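Local coordinates for Esterase/lipase (Uncultured bacterium, PDB 3K6K), which probably hydrolyses carboxylic ester bonds, as an alpha/beta-hydrolase esterase related to hormone-sensitive lipase, at residues S166-K171 / A235-L240; P176-L181 / G239-L244; P186-T191 / S231-D236; G180-S185 / H302-R307. All coordinates share one frame; numbering follows the deposited sequence.

Interaction 1: residues S166-K171 / A235-L240; sequences SMLKAK and ADLSGL
Two donors from a single residue grip D236 OD1. S238 OG approaches on the syn lone-pair side of D236 OD1, and the separation of 2.5 Å from S238 OG to D236 OD1 is very short. The backbone S238 N lies 3.0 Å from D236 OD1, coming from above the carboxylate plane, which defines an Asx turn. A type II beta turn from L237 to L240 overlaps it, with G239 in its third position at phi 88°, where a beta-carbon would jam against the preceding carbonyl oxygen.

The S238 carbonyl points at the helix and is met by K171. The lysine chain leaves with CG anti to the backbone N (chi1 -159°), bends at chi3 and chi4, and brings NZ to 2.4 Å from S238 O, again very short, in the carbonyl plane. K171 NZ remains 5.2 Å from D236 OD1, so any attraction between the opposite charges acts without contact.

About one helical turn before K171, L168 spreads its two methyls: CD1 touches A235 CB at 3.6 Å, while CD2 lies 3.9 Å from L240 CD1, the two leucines crossing at about a right angle. M167 adds only CB, 3.9 Å from L240 CD2, before its chain turns off toward P178 and Y138. The contact thus joins helix 158-172, which starts at the probable nucleophile elbow, to the loop leading into strand 243-248 of the alpha/beta hydrolase fold.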
loop_
_atom_site.group_PDB
_atom_site.type_symbol
_atom_site.label_atom_id
_atom_site.label_comp_id
_atom_site.label_asym_id
_atom_site.label_seq_id
_atom_site.Cartn_x
_atom_site.Cartn_y
_atom_site.Cartn_z
ATOM N N SER A 166 -14.310 -10.824 -11.196
ATOM C CA SER A 166 -15.788 -10.674 -11.208
ATOM C C SER A 166 -16.314 -9.246 -11.488
ATOM O O SER A 166 -17.411 -9.082 -12.057
ATOM C CB SER A 166 -16.399 -11.133 -9.875
ATOM O OG SER A 166 -16.103 -10.223 -8.799
ATOM N N MET A 167 -15.561 -8.220 -11.077
ATOM C CA MET A 167 -16.037 -6.851 -11.246
ATOM C C MET A 167 -15.666 -6.338 -12.638
ATOM O O MET A 167 -16.427 -5.536 -13.225
ATOM C CB MET A 167 -15.544 -5.908 -10.123
ATOM C CG MET A 167 -16.123 -6.283 -8.803
ATOM S SD MET A 167 -17.950 -6.144 -8.834
ATOM C CE MET A 167 -18.436 -7.915 -8.862
ATOM N N LEU A 168 -14.505 -6.782 -13.153
ATOM C CA LEU A 168 -14.164 -6.523 -14.528
ATOM C C LEU A 168 -15.288 -7.013 -15.464
ATOM O O LEU A 168 -15.800 -6.240 -16.258
ATOM C CB LEU A 168 -12.795 -7.133 -14.874
ATOM C CG LEU A 168 -11.612 -6.411 -14.214
ATOM C CD1 LEU A 168 -10.299 -7.159 -14.327
ATOM C CD2 LEU A 168 -11.455 -5.006 -14.786
ATOM N N LYS A 169 -15.735 -8.261 -15.284
ATOM C CA LYS A 169 -16.855 -8.859 -16.031
ATOM C C LYS A 169 -18.161 -8.110 -15.699
ATOM O O LYS A 169 -18.993 -7.799 -16.591
ATOM C CB LYS A 169 -17.008 -10.338 -15.655
ATOM C CG LYS A 169 -17.310 -11.320 -16.804
ATOM C CD LYS A 169 -18.705 -11.239 -17.374
ATOM C CE LYS A 169 -18.864 -12.157 -18.612
ATOM N NZ LYS A 169 -17.834 -11.699 -19.607
ATOM N N ALA A 170 -18.363 -7.849 -14.409
ATOM C CA ALA A 170 -19.543 -7.115 -14.013
ATOM C C ALA A 170 -19.522 -5.771 -14.780
ATOM O O ALA A 170 -20.553 -5.333 -15.274
ATOM C CB ALA A 170 -19.562 -6.910 -12.521
ATOM N N LYS A 171 -18.340 -5.175 -14.954
ATOM C CA LYS A 171 -18.200 -3.874 -15.631
ATOM C C LYS A 171 -18.476 -4.013 -17.133
ATOM O O LYS A 171 -19.293 -3.239 -17.639
ATOM C CB LYS A 171 -16.814 -3.253 -15.400
ATOM C CG LYS A 171 -16.694 -1.694 -15.611
ATOM C CD LYS A 171 -15.246 -1.156 -15.331
ATOM C CE LYS A 171 -14.302 -1.533 -16.486
ATOM N NZ LYS A 171 -12.821 -1.797 -16.148
ATOM N N ALA A 235 -4.873 -6.944 -16.640
ATOM C CA ALA A 235 -6.121 -6.305 -17.155
ATOM C C ALA A 235 -6.021 -4.798 -17.503
ATOM O O ALA A 235 -5.020 -4.140 -17.225
ATOM C CB ALA A 235 -7.290 -6.535 -16.195
ATOM N N ASP A 236 -7.072 -4.279 -18.125
ATOM C CA ASP A 236 -7.343 -2.860 -18.136
ATOM C C ASP A 236 -8.199 -2.672 -16.907
ATOM O O ASP A 236 -9.369 -3.047 -16.855
ATOM C CB ASP A 236 -8.097 -2.428 -19.392
ATOM C CG ASP A 236 -8.688 -1.035 -19.268
ATOM O OD1 ASP A 236 -8.327 -0.319 -18.305
ATOM O OD2 ASP A 236 -9.531 -0.671 -20.128
ATOM N N LEU A 237 -7.600 -2.103 -15.880
ATOM C CA LEU A 237 -8.256 -2.109 -14.583
ATOM C C LEU A 237 -9.027 -0.843 -14.355
ATOM O O LEU A 237 -9.463 -0.600 -13.227
ATOM C CB LEU A 237 -7.172 -2.278 -13.522
ATOM C CG LEU A 237 -6.589 -3.699 -13.488
ATOM C CD1 LEU A 237 -5.112 -3.754 -13.196
ATOM C CD2 LEU A 237 -7.384 -4.485 -12.429
ATOM N N SER A 238 -9.104 0.006 -15.382
ATOM C CA SER A 238 -9.861 1.281 -15.341
ATOM C C SER A 238 -11.282 1.167 -14.758
ATOM O O SER A 238 -12.078 0.305 -15.158
ATOM C CB SER A 238 -10.017 1.844 -16.778
ATOM O OG SER A 238 -8.767 1.978 -17.431
ATOM N N GLY A 239 -11.610 2.025 -13.823
ATOM C CA GLY A 239 -13.020 2.213 -13.448
ATOM C C GLY A 239 -13.483 1.269 -12.370
ATOM O O GLY A 239 -14.647 1.341 -11.885
ATOM N N LEU A 240 -12.579 0.373 -11.975
ATOM C CA LEU A 240 -12.781 -0.390 -10.735
ATOM C C LEU A 240 -12.854 0.531 -9.523
ATOM O O LEU A 240 -12.222 1.601 -9.532
ATOM C CB LEU A 240 -11.683 -1.419 -10.587
ATOM C CG LEU A 240 -11.790 -2.574 -11.604
ATOM C CD1 LEU A 240 -10.768 -3.589 -11.239
ATOM C CD2 LEU A 240 -13.168 -3.245 -11.662
#

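Interaction 2: residues P176-L181 / G239-L244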
loop_
_atom_site.group_PDB
_atom_site.type_symbol
_atom_site.label_atom_id
_atom_site.label_comp_id
_atom_site.label_asym_id
_atom_site.label_seq_id
_atom_site.Cartn_x
_atom_site.Cartn_y
_atom_site.Cartn_z
ATOM N N PRO A 176 -23.579 -1.850 -12.278
ATOM C CA PRO A 176 -22.881 -0.790 -11.538
ATOM C C PRO A 176 -21.729 -1.382 -10.712
ATOM O O PRO A 176 -21.612 -2.612 -10.642
ATOM C CB PRO A 176 -23.956 -0.193 -10.622
ATOM C CG PRO A 176 -25.075 -1.189 -10.594
ATOM C CD PRO A 176 -24.960 -2.065 -11.821
ATOM N N MET A 177 -20.881 -0.518 -10.138
ATOM C CA MET A 177 -19.757 -0.942 -9.307
ATOM C C MET A 177 -20.117 -0.767 -7.839
ATOM O O MET A 177 -20.821 0.161 -7.493
ATOM C CB MET A 177 -18.477 -0.179 -9.644
ATOM C CG MET A 177 -17.818 -0.536 -10.986
ATOM S SD MET A 177 -17.347 -2.275 -11.168
ATOM C CE MET A 177 -16.126 -2.187 -12.410
ATOM N N PRO A 178 -19.592 -1.660 -6.977
ATOM C CA PRO A 178 -19.848 -1.706 -5.569
ATOM C C PRO A 178 -19.144 -0.592 -4.828
ATOM O O PRO A 178 -18.366 0.122 -5.408
ATOM C CB PRO A 178 -19.264 -3.041 -5.137
ATOM C CG PRO A 178 -18.998 -3.809 -6.359
ATOM C CD PRO A 178 -18.753 -2.796 -7.426
ATOM N N ALA A 179 -19.471 -0.439 -3.539
ATOM C CA ALA A 179 -18.796 0.554 -2.716
ATOM C C ALA A 179 -17.281 0.328 -2.542
ATOM O O ALA A 179 -16.609 1.276 -2.269
ATOM C CB ALA A 179 -19.490 0.691 -1.380
ATOM N N GLY A 180 -16.763 -0.891 -2.726
ATOM C CA GLY A 180 -15.299 -1.187 -2.589
ATOM C C GLY A 180 -14.904 -2.663 -2.792
ATOM O O GLY A 180 -15.736 -3.552 -2.839
ATOM N N LEU A 181 -13.622 -2.917 -2.965
ATOM C CA LEU A 181 -13.126 -4.240 -3.080
ATOM C C LEU A 181 -12.138 -4.471 -1.924
ATOM O O LEU A 181 -11.165 -3.681 -1.800
ATOM C CB LEU A 181 -12.399 -4.366 -4.436
ATOM C CG LEU A 181 -13.210 -4.047 -5.720
ATOM C CD1 LEU A 181 -12.332 -3.863 -6.909
ATOM C CD2 LEU A 181 -14.219 -5.134 -6.038
ATOM N N GLY A 239 -11.610 2.025 -13.823
ATOM C CA GLY A 239 -13.020 2.213 -13.448
ATOM C C GLY A 239 -13.483 1.269 -12.370
ATOM O O GLY A 239 -14.647 1.341 -11.885
ATOM N N LEU A 240 -12.579 0.373 -11.975
ATOM C CA LEU A 240 -12.781 -0.390 -10.735
ATOM C C LEU A 240 -12.854 0.531 -9.523
ATOM O O LEU A 240 -12.222 1.601 -9.532
ATOM C CB LEU A 240 -11.683 -1.419 -10.587
ATOM C CG LEU A 240 -11.790 -2.574 -11.604
ATOM C CD1 LEU A 240 -10.768 -3.589 -11.239
ATOM C CD2 LEU A 240 -13.168 -3.245 -11.662
ATOM N N PRO A 241 -13.640 0.144 -8.509
ATOM C CA PRO A 241 -13.889 0.833 -7.243
ATOM C C PRO A 241 -12.740 0.719 -6.225
ATOM O O PRO A 241 -11.792 -0.078 -6.414
ATOM C CB PRO A 241 -15.126 0.120 -6.686
ATOM C CG PRO A 241 -15.299 -1.112 -7.447
ATOM C CD PRO A 241 -14.385 -1.127 -8.618
ATOM N N GLU A 242 -12.775 1.504 -5.162
ATOM C CA GLU A 242 -11.606 1.526 -4.268
ATOM C C GLU A 242 -11.190 0.181 -3.673
ATOM O O GLU A 242 -12.022 -0.621 -3.271
ATOM C CB GLU A 242 -11.679 2.601 -3.230
ATOM C CG GLU A 242 -13.000 2.764 -2.591
ATOM C CD GLU A 242 -13.143 4.149 -1.926
ATOM O OE1 GLU A 242 -12.160 4.655 -1.344
ATOM O OE2 GLU A 242 -14.254 4.703 -1.945
ATOM N N MET A 243 -9.879 -0.031 -3.610
ATOM C CA MET A 243 -9.320 -1.293 -3.216
ATOM C C MET A 243 -8.565 -1.151 -1.892
ATOM O O MET A 243 -7.829 -0.171 -1.693
ATOM C CB MET A 243 -8.362 -1.750 -4.294
ATOM C CG MET A 243 -9.003 -2.212 -5.601
ATOM S SD MET A 243 -7.636 -2.714 -6.683
ATOM C CE MET A 243 -8.399 -3.392 -8.166
ATOM N N LEU A 244 -8.797 -2.107 -0.981
ATOM C CA LEU A 244 -7.976 -2.291 0.205
ATOM C C LEU A 244 -7.398 -3.688 0.018
ATOM O O LEU A 244 -8.145 -4.641 -0.194
ATOM C CB LEU A 244 -8.812 -2.183 1.473
ATOM C CG LEU A 244 -8.038 -2.374 2.812
ATOM C CD1 LEU A 244 -7.118 -1.127 3.216
ATOM C CD2 LEU A 244 -8.997 -2.776 3.939
HETATM O O HOH W 1 -15.136 2.962 -4.792
HETATM O O HOH W 2 -16.556 4.444 -1.183
#
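L181 is gripped by backbone bonds at both its N and its O. L181 N donates to E242 O at 2.8 Å, in a nearly straight bond (N-H...O angle 170°) that also runs nearly along the C=O axis, and L244 N donates to L181 O at 3.0 Å. M243 CA adds a CA-H...O contact, 3.3 Å from L181 O. This alternation marks a parallel bridge in which L181 pairs with M243 and both side chains lie on one face of the sheet.

Ahead of the strands, the P241 ring is the hub of the apolar contact. Its CD lies 3.8 Å from L181 CD1, and its CG lies 3.8 Å from P178 CD. M177 crosses this ring at about a right angle; bent at chi2 (-59°), it carries CE to 3.2 Å from L240 CD2, tighter than usual van der Waals contact. An alanine in place of M177 would remove CG, SD and CE, and would probably loosen the packing against L240 and P241.

Further out, one water accepts from E242 N at 2.8 Å and another donates to E242 OE2 at 2.4 Å, each also reaching A179 O through a weak bond. E242 OE1 is held by a salt bridge to R307, while M167 of helix 158-172 touches P178 and L181. The strand entry therefore combines directional backbone bonds, close apolar contacts around a proline, and a hydrated edge where the carboxylate probably stays ionised beside R307.

Interaction 3: residues P186-T191 / S231-D236; sequences PFVDLT and SPVYAD
The Y234 ring presents its edge to the D189 carboxylate, the two planes standing 77° apart, with D189 OD2 in the ring plane only 3.1 Å from Y234 CE2. The hydroxyl reaches the other oxygen: Y234 OH donates to D189 OD1 at 2.8 Å, a weak bond. D189 OD2 is meanwhile gripped twice from above the carboxylate plane, by T191 OG1 at 2.7 Å and by the backbone T191 N at 3.0 Å, the latter closing an Asx turn. The D189 chain puts its carboxylate there by running anti to the backbone N (chi1 -169°). R194 forms a salt bridge with D189 OD1, so the acid is probably held in its charged form.

S231 supplies the second link. S231 OG, beside its own backbone N, accepts from L190 N at 2.8 Å, and it is also hydrogen-bonded to R225 O. Between these polar points the V188 carbonyl faces the 3-10 turn, where V233 N lies 3.4 Å from V188 O, a weak bond, though fairly straight at 163°. V188 CG2 packs on V233 CG2 at 3.8 Å, the side chains crossing at about a right angle.

D256 OD1 accepts from the backbone N of both V188 and D189. The loop leaving strand 180-184 thus touches helix 254-266 through D256, and helix 209-220 through L190 and F187, while V233 also meets helix 254-266 and P232 lies against helix 158-172.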
loop_
_atom_site.group_PDB
_atom_site.type_symbol
_atom_site.label_atom_id
_atom_site.label_comp_id
_atom_site.label_asym_id
_atom_site.label_seq_id
_atom_site.Cartn_x
_atom_site.Cartn_y
_atom_site.Cartn_z
ATOM N N PRO A 186 -4.230 -11.476 -2.312
ATOM C CA PRO A 186 -4.852 -11.882 -3.560
ATOM C C PRO A 186 -3.933 -12.670 -4.516
ATOM O O PRO A 186 -2.737 -12.368 -4.635
ATOM C CB PRO A 186 -5.314 -10.547 -4.178
ATOM C CG PRO A 186 -4.563 -9.526 -3.519
ATOM C CD PRO A 186 -4.102 -10.014 -2.203
ATOM N N PHE A 187 -4.483 -13.699 -5.152
ATOM C CA PHE A 187 -3.742 -14.508 -6.160
ATOM C C PHE A 187 -4.158 -13.957 -7.510
ATOM O O PHE A 187 -5.281 -14.177 -7.949
ATOM C CB PHE A 187 -4.134 -15.982 -6.019
ATOM C CG PHE A 187 -3.361 -16.944 -6.932
ATOM C CD1 PHE A 187 -3.883 -18.190 -7.214
ATOM C CD2 PHE A 187 -2.091 -16.617 -7.441
ATOM C CE1 PHE A 187 -3.215 -19.068 -8.008
ATOM C CE2 PHE A 187 -1.398 -17.500 -8.198
ATOM C CZ PHE A 187 -1.951 -18.747 -8.482
ATOM N N VAL A 188 -3.281 -13.188 -8.148
ATOM C CA VAL A 188 -3.708 -12.427 -9.285
ATOM C C VAL A 188 -2.779 -12.523 -10.465
ATOM O O VAL A 188 -2.999 -11.846 -11.473
ATOM C CB VAL A 188 -3.947 -10.946 -8.934
ATOM C CG1 VAL A 188 -5.282 -10.799 -8.281
ATOM C CG2 VAL A 188 -2.818 -10.383 -8.073
ATOM N N ASP A 189 -1.744 -13.344 -10.354
ATOM C CA ASP A 189 -0.862 -13.575 -11.491
ATOM C C ASP A 189 -0.527 -15.047 -11.633
ATOM O O ASP A 189 0.476 -15.484 -11.095
ATOM C CB ASP A 189 0.430 -12.819 -11.324
ATOM C CG ASP A 189 1.269 -12.807 -12.601
ATOM O OD1 ASP A 189 2.238 -12.036 -12.678
ATOM O OD2 ASP A 189 0.962 -13.573 -13.536
ATOM N N LEU A 190 -1.353 -15.808 -12.364
ATOM C CA LEU A 190 -1.109 -17.245 -12.553
ATOM C C LEU A 190 0.095 -17.588 -13.393
ATOM O O LEU A 190 0.397 -18.781 -13.599
ATOM C CB LEU A 190 -2.340 -17.960 -13.072
ATOM C CG LEU A 190 -3.174 -18.318 -11.835
ATOM C CD1 LEU A 190 -3.711 -17.044 -11.134
ATOM C CD2 LEU A 190 -4.330 -19.238 -12.256
ATOM N N THR A 191 0.832 -16.571 -13.835
ATOM C CA THR A 191 2.162 -16.834 -14.394
ATOM C C THR A 191 3.219 -17.149 -13.365
ATOM O O THR A 191 4.240 -17.719 -13.710
ATOM C CB THR A 191 2.708 -15.719 -15.348
ATOM O OG1 THR A 191 3.237 -14.637 -14.583
ATOM C CG2 THR A 191 1.647 -15.192 -16.339
ATOM N N SER A 231 -5.686 -13.656 -14.706
ATOM C CA SER A 231 -4.615 -12.893 -14.039
ATOM C C SER A 231 -4.839 -11.353 -14.135
ATOM O O SER A 231 -4.202 -10.635 -14.972
ATOM C CB SER A 231 -3.240 -13.289 -14.565
ATOM O OG SER A 231 -2.970 -14.693 -14.399
ATOM N N PRO A 232 -5.714 -10.824 -13.253
ATOM C CA PRO A 232 -6.138 -9.431 -13.381
ATOM C C PRO A 232 -4.975 -8.441 -13.386
ATOM O O PRO A 232 -5.101 -7.321 -13.866
ATOM C CB PRO A 232 -7.072 -9.279 -12.167
ATOM C CG PRO A 232 -7.673 -10.649 -11.988
ATOM C CD PRO A 232 -6.423 -11.483 -12.132
ATOM N N VAL A 233 -3.821 -8.861 -12.897
ATOM C CA VAL A 233 -2.627 -8.071 -13.058
ATOM C C VAL A 233 -2.408 -7.584 -14.535
ATOM O O VAL A 233 -1.904 -6.488 -14.775
ATOM C CB VAL A 233 -1.443 -8.821 -12.413
ATOM C CG1 VAL A 233 -0.198 -8.549 -13.078
ATOM C CG2 VAL A 233 -1.339 -8.457 -10.933
ATOM N N TYR A 234 -2.829 -8.379 -15.503
ATOM C CA TYR A 234 -2.663 -8.025 -16.910
ATOM C C TYR A 234 -3.882 -7.291 -17.462
ATOM O O TYR A 234 -3.918 -7.024 -18.626
ATOM C CB TYR A 234 -2.286 -9.285 -17.741
ATOM C CG TYR A 234 -0.998 -9.883 -17.177
ATOM C CD1 TYR A 234 0.246 -9.294 -17.450
ATOM C CD2 TYR A 234 -1.031 -10.956 -16.287
ATOM C CE1 TYR A 234 1.407 -9.789 -16.869
ATOM C CE2 TYR A 234 0.125 -11.456 -15.709
ATOM C CZ TYR A 234 1.337 -10.877 -15.991
ATOM O OH TYR A 234 2.495 -11.374 -15.405
ATOM N N ALA A 235 -4.873 -6.944 -16.640
ATOM C CA ALA A 235 -6.121 -6.305 -17.155
ATOM C C ALA A 235 -6.021 -4.798 -17.503
ATOM O O ALA A 235 -5.020 -4.140 -17.225
ATOM C CB ALA A 235 -7.290 -6.535 -16.195
ATOM N N ASP A 236 -7.072 -4.279 -18.125
ATOM C CA ASP A 236 -7.343 -2.860 -18.136
ATOM C C ASP A 236 -8.199 -2.672 -16.907
ATOM O O ASP A 236 -9.369 -3.047 -16.855
ATOM C CB ASP A 236 -8.097 -2.428 -19.392
ATOM C CG ASP A 236 -8.688 -1.035 -19.268
ATOM O OD1 ASP A 236 -8.327 -0.319 -18.305
ATOM O OD2 ASP A 236 -9.531 -0.671 -20.128
#

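Interaction 4: residues G180-S185 / H302-R307; sequences GLVMLS and HWISAR
G180 CA lies 4.0 Å from W303 CH2. A beta-carbon at this position would fall 2.8 Å from W303 CH2, a clash, so the indole tip can come this close because G180 lacks a side chain. At L181 the side chain points away from helix 291-305 and only the backbone takes part, L181 O lying 3.9 Å from W303 CH2. V182 turns its side chain back toward the helix. Its CG2, beside the backbone N, lies 3.6 Å from W303 CZ3 and 3.9 Å from I304 CG1; valine and indole slide past each other in opposite directions.

W303 is placed by CG anti to the backbone N (chi1 -165°), and the R307 guanidinium lies over one indole face, offset toward its rim, with R307 CZ 3.2 Å above the ring plane. W303 NE1 is hydrogen-bonded to E272, and R307 NE forms a salt bridge with E242. An alanine in place of W303 would lose the indole's contacts with G180 and V182, and would probably leave R307 less well positioned. R307 NH1 bonds weakly to W303 O, but between the segments there is no hydrogen bond, and they meet through van der Waals contact.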
loop_
_atom_site.group_PDB
_atom_site.type_symbol
_atom_site.label_atom_id
_atom_site.label_comp_id
_atom_site.label_asym_id
_atom_site.label_seq_id
_atom_site.Cartn_x
_atom_site.Cartn_y
_atom_site.Cartn_z
ATOM N N GLY A 180 -16.763 -0.891 -2.726
ATOM C CA GLY A 180 -15.299 -1.187 -2.589
ATOM C C GLY A 180 -14.904 -2.663 -2.792
ATOM O O GLY A 180 -15.736 -3.552 -2.839
ATOM N N LEU A 181 -13.622 -2.917 -2.965
ATOM C CA LEU A 181 -13.126 -4.240 -3.080
ATOM C C LEU A 181 -12.138 -4.471 -1.924
ATOM O O LEU A 181 -11.165 -3.681 -1.800
ATOM C CB LEU A 181 -12.399 -4.366 -4.436
ATOM C CG LEU A 181 -13.210 -4.047 -5.720
ATOM C CD1 LEU A 181 -12.332 -3.863 -6.909
ATOM C CD2 LEU A 181 -14.219 -5.134 -6.038
ATOM N N VAL A 182 -12.353 -5.495 -1.068
ATOM C CA VAL A 182 -11.290 -5.969 -0.148
ATOM C C VAL A 182 -10.613 -7.275 -0.573
ATOM O O VAL A 182 -11.278 -8.250 -0.945
ATOM C CB VAL A 182 -11.781 -6.110 1.255
ATOM C CG1 VAL A 182 -10.610 -6.416 2.201
ATOM C CG2 VAL A 182 -12.470 -4.806 1.700
ATOM N N MET A 183 -9.285 -7.330 -0.499
ATOM C CA MET A 183 -8.531 -8.529 -0.914
ATOM C C MET A 183 -7.429 -8.935 0.083
ATOM O O MET A 183 -6.568 -8.150 0.437
ATOM C CB MET A 183 -7.928 -8.362 -2.331
ATOM C CG MET A 183 -8.967 -8.135 -3.429
ATOM S SD MET A 183 -8.148 -7.631 -4.955
ATOM C CE MET A 183 -8.223 -5.856 -4.794
ATOM N N LEU A 184 -7.458 -10.183 0.526
ATOM C CA LEU A 184 -6.553 -10.672 1.557
ATOM C C LEU A 184 -5.574 -11.578 0.791
ATOM O O LEU A 184 -6.008 -12.616 0.265
ATOM C CB LEU A 184 -7.409 -11.453 2.581
ATOM C CG LEU A 184 -8.063 -10.767 3.781
ATOM C CD1 LEU A 184 -8.218 -9.237 3.659
ATOM C CD2 LEU A 184 -9.344 -11.430 4.358
ATOM N N SER A 185 -4.298 -11.169 0.636
ATOM C CA SER A 185 -3.281 -11.950 -0.075
ATOM C C SER A 185 -3.772 -12.419 -1.454
ATOM O O SER A 185 -3.701 -13.633 -1.763
ATOM C CB SER A 185 -2.911 -13.219 0.716
ATOM O OG SER A 185 -2.283 -12.935 1.985
ATOM N N HIS A 302 -13.244 -1.512 9.778
ATOM C CA HIS A 302 -13.322 -0.076 9.828
ATOM C C HIS A 302 -13.409 0.471 8.376
ATOM O O HIS A 302 -14.246 1.345 8.052
ATOM C CB HIS A 302 -12.107 0.489 10.571
ATOM C CG HIS A 302 -12.278 1.909 11.023
ATOM N ND1 HIS A 302 -12.905 2.244 12.211
ATOM C CD2 HIS A 302 -11.897 3.085 10.456
ATOM C CE1 HIS A 302 -12.903 3.562 12.358
ATOM N NE2 HIS A 302 -12.307 4.096 11.304
ATOM N N TRP A 303 -12.552 -0.048 7.502
ATOM C CA TRP A 303 -12.546 0.374 6.136
ATOM C C TRP A 303 -13.907 0.117 5.551
ATOM O O TRP A 303 -14.504 1.000 4.918
ATOM C CB TRP A 303 -11.531 -0.399 5.357
ATOM C CG TRP A 303 -11.208 0.194 4.027
ATOM C CD1 TRP A 303 -10.251 1.190 3.745
ATOM C CD2 TRP A 303 -11.742 -0.201 2.767
ATOM N NE1 TRP A 303 -10.230 1.436 2.386
ATOM C CE2 TRP A 303 -11.124 0.594 1.770
ATOM C CE3 TRP A 303 -12.670 -1.144 2.379
ATOM C CZ2 TRP A 303 -11.415 0.432 0.398
ATOM C CZ3 TRP A 303 -12.972 -1.273 1.049
ATOM C CH2 TRP A 303 -12.339 -0.496 0.063
ATOM N N ILE A 304 -14.394 -1.092 5.742
ATOM C CA ILE A 304 -15.606 -1.445 5.096
ATOM C C ILE A 304 -16.686 -0.521 5.590
ATOM O O ILE A 304 -17.349 0.143 4.813
ATOM C CB ILE A 304 -16.011 -2.921 5.295
ATOM C CG1 ILE A 304 -15.201 -3.817 4.365
ATOM C CG2 ILE A 304 -17.523 -3.118 4.983
ATOM C CD1 ILE A 304 -15.296 -5.284 4.721
ATOM N N SER A 305 -16.831 -0.446 6.906
ATOM C CA SER A 305 -18.014 0.168 7.459
ATOM C C SER A 305 -17.954 1.691 7.364
ATOM O O SER A 305 -18.869 2.366 7.843
ATOM C CB SER A 305 -18.274 -0.354 8.894
ATOM O OG SER A 305 -17.849 0.607 9.827
ATOM N N ALA A 306 -16.904 2.224 6.739
ATOM C CA ALA A 306 -16.797 3.655 6.482
ATOM C C ALA A 306 -16.908 4.035 4.983
ATOM O O ALA A 306 -16.726 5.196 4.624
ATOM C CB ALA A 306 -15.535 4.200 7.071
ATOM N N ARG A 307 -17.213 3.065 4.115
ATOM C CA ARG A 307 -17.517 3.346 2.689
ATOM C C ARG A 307 -19.006 3.233 2.540
ATOM O O ARG A 307 -19.612 3.943 1.757
ATOM C CB ARG A 307 -16.790 2.425 1.736
ATOM C CG ARG A 307 -15.334 2.418 2.015
ATOM C CD ARG A 307 -14.523 2.589 0.783
ATOM N NE ARG A 307 -13.247 3.349 0.907
ATOM C CZ ARG A 307 -12.556 3.701 2.016
ATOM N NH1 ARG A 307 -12.954 3.407 3.264
ATOM N NH2 ARG A 307 -11.407 4.372 1.844
#

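Interactions 1 and 2 share G239 and L240, their centres about 9 Å apart, and M177 CE joins them by packing 3.2 Å from K171 CD. Interaction 2 is likewise about 9 Å from interaction 4, centre to centre; they share G180 and L181, and E242 OE1 forms a salt bridge of 2.8 Å with R307 NE. L181 touches M167 of helix 158-172, and V182 touches W303 of helix 291-305. Interaction 3 continues from strand 180-184, about 20 Å from interaction 4 between centres. S157, H281 and E251 probably form the catalytic triad; S185, the last residue of segment 180-185, is hydrogen-bonded to E251 and touches H281, and F187 has a backbone bond with S157.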